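Local coordinates for protein endonuclease 2 (PDB 4CXP) that cleaves RNA and single-stranded DNA, and double-stranded DNA less efficiently, into 5'-phosphorylated products at a cluster of three divalent metal ions, at residues R149-L153 with H154-D158; P241-Y244 with Q245-Q249. All blocks are in the same frame, centred on the assembly; numbering follows the deposited sequence.

How the contacts relate
Contact 1 comes first along the chain, at the corner where strand 149-152, the edge strand of a small mixed sheet, turns into helix 153-169; it closes no loop beyond that turn and carries two of the zinc ligands. Contact 2 follows in series some eighty residues later and lies wholly inside the long C-terminal helix 233-262, so the two neither nest nor cross. Their centres are about 18 Å apart, yet they touch through the indole of Trp157, whose CH2 comes within 3.6 Å of Ile242 CG2 and whose CZ3 lies 3.7 Å from Val243 CG2. The metal-bearing helix is thereby packed on the C-terminal helix.

Contact 1: R149-L153 with H154-D158; sequences RKANL and HHIWD. With ZN (zinc ion), chain F; SO4 (sulfate ion), chain J.
Asn152 OD1 caps the first turn of helix 153-169, accepting from His155 N at 2.9 Å in the capping bond of an N-cap residue. The His155 donor stands 38° out of the amide carbonyl plane rather than on a lone pair. With CG set between backbone N and carbonyl carbon (chi1 71°), the amide folds back over the helix start and stands nearly perpendicular to the His155 ring. Asn152 O then takes Ile156 N at 3.1 Å, in the carbonyl plane, while Leu153 O accepts from Trp157 N and also meets the indole edge near CD1.

Where the chain turns almost at right angles from strand into helix, Ile156 CG1 packs against Ala151 CB at 3.9 Å. Leu153 runs alongside Trp157, methyl CD1 near ring atom CD1, and the indole NE1 reaches on to Tyr235 OH. At the strand's outer end, a sulfate, probably from the crystallisation liquor, is held by Arg149 NH1, in the guanidinium plane, and by Lys150 N, at 2.8 Å from sulfate O4.

One turn apart, His154 and Asp158 share a zinc ion: His154 NE2 binds it at 2.2 Å, and the carboxylate chelates with OD2 at 2.2 Å and OD1 at 2.5 Å. His130 and a water are further ligands. Gln127 and the amino group of Trp1 bond to Asp158 OD1. Held at ND1 by Gly138 O and at NE2 by the metal, the His154 imidazole is fixed in rotation, and the bond to Gly138 would probably make NE2 a stronger donor to the zinc.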
loop_
_atom_site.group_PDB
_atom_site.type_symbol
_atom_site.label_atom_id
_atom_site.label_comp_id
_atom_site.label_asym_id
_atom_site.label_seq_id
_atom_site.Cartn_x
_atom_site.Cartn_y
_atom_site.Cartn_z
ATOM N N ARG A 149 -6.970 7.093 23.121
ATOM C CA ARG A 149 -7.651 7.993 22.198
ATOM C C ARG A 149 -8.600 7.273 21.273
ATOM O O ARG A 149 -8.339 6.156 20.838
ATOM C CB ARG A 149 -6.633 8.744 21.359
ATOM C CG ARG A 149 -5.680 9.595 22.165
ATOM C CD ARG A 149 -6.410 10.708 22.897
ATOM N NE ARG A 149 -5.470 11.507 23.643
ATOM C CZ ARG A 149 -5.798 12.551 24.394
ATOM N NH1 ARG A 149 -7.062 12.950 24.490
ATOM N NH2 ARG A 149 -4.844 13.213 25.045
ATOM N N LYS A 150 -9.699 7.918 20.917
ATOM C CA LYS A 150 -10.624 7.365 19.935
ATOM C C LYS A 150 -9.954 7.209 18.578
ATOM O O LYS A 150 -9.225 8.083 18.135
ATOM C CB LYS A 150 -11.852 8.270 19.782
ATOM C CG LYS A 150 -12.747 8.326 21.010
ATOM C CD LYS A 150 -13.944 9.247 20.812
ATOM N N ALA A 151 -10.220 6.085 17.925
ATOM C CA ALA A 151 -9.752 5.847 16.574
ATOM C C ALA A 151 -10.614 4.802 15.933
ATOM O O ALA A 151 -11.136 3.934 16.607
ATOM C CB ALA A 151 -8.307 5.372 16.561
ATOM N N ASN A 152 -10.726 4.838 14.623
ATOM C CA ASN A 152 -11.349 3.726 13.926
ATOM C C ASN A 152 -10.285 2.729 13.467
ATOM O O ASN A 152 -9.103 3.048 13.350
ATOM C CB ASN A 152 -12.273 4.186 12.797
ATOM C CG ASN A 152 -11.527 4.745 11.619
ATOM O OD1 ASN A 152 -10.818 4.036 10.930
ATOM N ND2 ASN A 152 -11.689 6.034 11.371
ATOM N N LEU A 153 -10.721 1.500 13.221
ATOM C CA LEU A 153 -9.787 0.425 12.950
ATOM C C LEU A 153 -9.007 0.677 11.649
ATOM O O LEU A 153 -7.828 0.348 11.548
ATOM C CB LEU A 153 -10.514 -0.913 12.903
ATOM C CG LEU A 153 -9.606 -2.133 12.805
ATOM C CD1 LEU A 153 -8.702 -2.270 14.023
ATOM C CD2 LEU A 153 -10.443 -3.383 12.589
ATOM N N HIS A 154 -9.674 1.230 10.640
ATOM C CA HIS A 154 -8.988 1.540 9.410
ATOM C C HIS A 154 -7.802 2.487 9.643
ATOM O O HIS A 154 -6.698 2.257 9.145
ATOM C CB HIS A 154 -9.958 2.117 8.371
ATOM C CG HIS A 154 -9.321 2.291 7.042
ATOM N ND1 HIS A 154 -9.479 1.392 6.018
ATOM C CD2 HIS A 154 -8.451 3.218 6.586
ATOM C CE1 HIS A 154 -8.747 1.774 4.986
ATOM N NE2 HIS A 154 -8.095 2.876 5.314
ATOM N N HIS A 155 -8.057 3.541 10.408
ATOM C CA HIS A 155 -7.039 4.519 10.707
ATOM C C HIS A 155 -5.886 3.916 11.508
ATOM O O HIS A 155 -4.729 4.306 11.339
ATOM C CB HIS A 155 -7.671 5.707 11.454
ATOM C CG HIS A 155 -6.763 6.896 11.563
ATOM N ND1 HIS A 155 -5.901 7.112 12.617
ATOM C CD2 HIS A 155 -6.583 7.936 10.723
ATOM C CE1 HIS A 155 -5.253 8.251 12.435
ATOM N NE2 HIS A 155 -5.648 8.769 11.291
ATOM N N ILE A 156 -6.198 2.981 12.385
ATOM C CA ILE A 156 -5.152 2.297 13.144
ATOM C C ILE A 156 -4.176 1.624 12.185
ATOM O O ILE A 156 -2.963 1.676 12.402
ATOM C CB ILE A 156 -5.792 1.339 14.171
ATOM C CG1 ILE A 156 -6.371 2.175 15.330
ATOM C CG2 ILE A 156 -4.797 0.308 14.667
ATOM C CD1 ILE A 156 -7.296 1.410 16.239
ATOM N N TRP A 157 -4.693 0.965 11.144
ATOM C CA TRP A 157 -3.857 0.324 10.151
ATOM C C TRP A 157 -3.199 1.304 9.196
ATOM O O TRP A 157 -2.040 1.105 8.809
ATOM C CB TRP A 157 -4.667 -0.772 9.450
ATOM C CG TRP A 157 -4.762 -1.985 10.312
ATOM C CD1 TRP A 157 -5.588 -2.187 11.394
ATOM C CD2 TRP A 157 -3.880 -3.116 10.269
ATOM N NE1 TRP A 157 -5.285 -3.388 11.984
ATOM C CE2 TRP A 157 -4.251 -3.977 11.308
ATOM C CE3 TRP A 157 -2.828 -3.488 9.430
ATOM C CZ2 TRP A 157 -3.598 -5.183 11.539
ATOM C CZ3 TRP A 157 -2.199 -4.688 9.650
ATOM C CH2 TRP A 157 -2.583 -5.521 10.698
ATOM N N ASP A 158 -3.880 2.378 8.814
ATOM C CA ASP A 158 -3.239 3.357 7.942
ATOM C C ASP A 158 -2.078 4.062 8.652
ATOM O O ASP A 158 -1.059 4.339 8.009
ATOM C CB ASP A 158 -4.216 4.467 7.508
ATOM C CG ASP A 158 -5.035 4.151 6.271
ATOM O OD1 ASP A 158 -4.747 3.190 5.522
ATOM O OD2 ASP A 158 -5.982 4.942 6.012
HETATM ZN ZN ZN F . -6.662 4.025 4.171
HETATM S S SO4 J . -10.269 11.590 22.298
HETATM O O1 SO4 J . -11.667 12.035 22.297
HETATM O O2 SO4 J . -9.533 12.297 23.340
HETATM O O3 SO4 J . -9.639 11.861 20.995
HETATM O O4 SO4 J . -10.231 10.153 22.533
HETATM O O HOH W 1 -8.234 5.295 3.640
#

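Contact 2: P241-Y244 with Q245-Q249; sequences PIVY and QRLAQ. With NAG (2-acetamido-2-deoxy-beta-D-glucopyranose), chain D.
Gln245, Arg246, Leu247 and Ala248 donate their backbone N-H groups in succession to the carbonyls of Pro241, Ile242, Val243 and Tyr244, alpha-helical i to i+4 bonding within the long C-terminal helix 233-262 of this S1/P1-type nuclease, which is kinked where it enters at Pro241. Val243 CG1 and Leu247 CD1 lie side by side one turn apart, 3.9 Å from each other, on a flank where Leu247 also touches Trp1.

On the Tyr244 flank, a glycan N-acetyl group covers one ring face: its methyl C8 sits 3.4 Å above the plane, over the ring centre, in a CH-pi contact. CG lies anti to the carbonyl carbon (chi1 -69°), which carries the ring out beneath the sugar and its OH to Tyr170 OH. Without the ring, as with an alanine here, the acetamide would probably lose the aromatic face it lies on and Tyr170 its hydroxyl partner.

Gln245 OE1 accepts a hydrogen bond from a water. The bent Arg246 side chain makes a salt bridge to Glu212 through NH1 and gives NE to His126 O. Gln249 OE1 is gripped from opposite faces of its amide plane, by Gln245 NE2 at 3.0 Å and Arg246 NH1 at 2.9 Å.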
loop_
_atom_site.group_PDB
_atom_site.type_symbol
_atom_site.label_atom_id
_atom_site.label_comp_id
_atom_site.label_asym_id
_atom_site.label_seq_id
_atom_site.Cartn_x
_atom_site.Cartn_y
_atom_site.Cartn_z
ATOM N N PRO A 241 4.489 -7.092 13.267
ATOM C CA PRO A 241 5.195 -7.842 12.231
ATOM C C PRO A 241 4.467 -7.909 10.904
ATOM O O PRO A 241 5.107 -7.918 9.860
ATOM C CB PRO A 241 5.395 -9.230 12.854
ATOM C CG PRO A 241 5.383 -8.981 14.319
ATOM C CD PRO A 241 4.376 -7.875 14.505
ATOM N N ILE A 242 3.146 -7.938 10.924
ATOM C CA ILE A 242 2.410 -8.000 9.659
ATOM C C ILE A 242 2.433 -6.627 8.985
ATOM O O ILE A 242 2.505 -6.572 7.766
ATOM C CB ILE A 242 0.996 -8.648 9.783
ATOM C CG1 ILE A 242 0.236 -8.649 8.460
ATOM C CG2 ILE A 242 0.118 -7.900 10.732
ATOM C CD1 ILE A 242 0.933 -9.349 7.329
ATOM N N VAL A 243 2.401 -5.537 9.746
ATOM C CA VAL A 243 2.613 -4.232 9.155
ATOM C C VAL A 243 3.987 -4.181 8.468
ATOM O O VAL A 243 4.105 -3.753 7.323
ATOM C CB VAL A 243 2.419 -3.118 10.192
ATOM C CG1 VAL A 243 2.880 -1.772 9.652
ATOM C CG2 VAL A 243 0.950 -3.064 10.609
ATOM N N TYR A 244 5.032 -4.605 9.177
ATOM C CA TYR A 244 6.362 -4.662 8.578
ATOM C C TYR A 244 6.365 -5.468 7.274
ATOM O O TYR A 244 6.931 -5.049 6.274
ATOM C CB TYR A 244 7.358 -5.270 9.542
ATOM C CG TYR A 244 7.746 -4.483 10.773
ATOM C CD1 TYR A 244 7.682 -3.103 10.858
ATOM C CD2 TYR A 244 8.276 -5.168 11.855
ATOM C CE1 TYR A 244 8.135 -2.433 11.988
ATOM C CE2 TYR A 244 8.746 -4.505 12.983
ATOM C CZ TYR A 244 8.673 -3.138 13.029
ATOM O OH TYR A 244 9.173 -2.445 14.128
ATOM N N GLN A 245 5.742 -6.642 7.316
ATOM C CA GLN A 245 5.676 -7.515 6.147
ATOM C C GLN A 245 5.033 -6.792 4.965
ATOM O O GLN A 245 5.542 -6.851 3.847
ATOM C CB GLN A 245 4.878 -8.764 6.491
ATOM C CG GLN A 245 4.763 -9.787 5.360
ATOM C CD GLN A 245 3.518 -10.612 5.510
ATOM O OE1 GLN A 245 3.384 -11.381 6.457
ATOM N NE2 GLN A 245 2.575 -10.421 4.600
ATOM N N ARG A 246 3.895 -6.156 5.200
ATOM C CA ARG A 246 3.174 -5.517 4.115
ATOM C C ARG A 246 3.884 -4.307 3.556
ATOM O O ARG A 246 3.846 -4.071 2.349
ATOM C CB ARG A 246 1.756 -5.148 4.558
ATOM C CG ARG A 246 0.866 -6.319 4.952
ATOM C CD ARG A 246 0.725 -7.390 3.881
ATOM N NE ARG A 246 -0.161 -6.947 2.813
ATOM C CZ ARG A 246 -0.414 -7.664 1.719
ATOM N NH1 ARG A 246 0.342 -8.708 1.415
ATOM N NH2 ARG A 246 -1.434 -7.322 0.954
ATOM N N LEU A 247 4.568 -3.537 4.409
ATOM C CA LEU A 247 5.371 -2.425 3.938
ATOM C C LEU A 247 6.548 -2.912 3.091
ATOM O O LEU A 247 6.847 -2.357 2.035
ATOM C CB LEU A 247 5.859 -1.576 5.106
ATOM C CG LEU A 247 4.787 -0.865 5.929
ATOM C CD1 LEU A 247 5.413 -0.216 7.158
ATOM C CD2 LEU A 247 4.007 0.153 5.122
ATOM N N ALA A 248 7.222 -3.955 3.561
ATOM C CA ALA A 248 8.347 -4.522 2.823
ATOM C C ALA A 248 7.873 -5.104 1.488
ATOM O O ALA A 248 8.498 -4.880 0.459
ATOM C CB ALA A 248 9.035 -5.562 3.658
ATOM N N GLN A 249 6.775 -5.858 1.504
ATOM C CA GLN A 249 6.214 -6.394 0.280
ATOM C C GLN A 249 5.873 -5.265 -0.689
ATOM O O GLN A 249 6.163 -5.352 -1.885
ATOM C CB GLN A 249 4.966 -7.216 0.575
ATOM C CG GLN A 249 5.249 -8.602 1.096
ATOM C CD GLN A 249 3.992 -9.350 1.487
ATOM O OE1 GLN A 249 3.125 -8.805 2.158
ATOM N NE2 GLN A 249 3.888 -10.596 1.083
HETATM C C1 NAG D . 13.787 -7.677 11.583
HETATM C C2 NAG D . 12.591 -7.134 12.359
HETATM C C3 NAG D . 12.792 -7.371 13.848
HETATM C C4 NAG D . 13.064 -8.843 14.108
HETATM C C5 NAG D . 14.196 -9.340 13.217
HETATM C C6 NAG D . 14.445 -10.839 13.336
HETATM C C7 NAG D . 11.625 -5.313 11.075
HETATM C C8 NAG D . 11.482 -3.839 10.875
HETATM N N2 NAG D . 12.376 -5.730 12.083
HETATM O O3 NAG D . 11.653 -6.925 14.558
HETATM O O4 NAG D . 13.398 -8.996 15.473
HETATM O O5 NAG D . 13.884 -9.066 11.861
HETATM O O6 NAG D . 13.278 -11.557 13.009
HETATM O O7 NAG D . 11.095 -6.099 10.276
HETATM O O HOH W 2 4.323 -11.220 9.094
#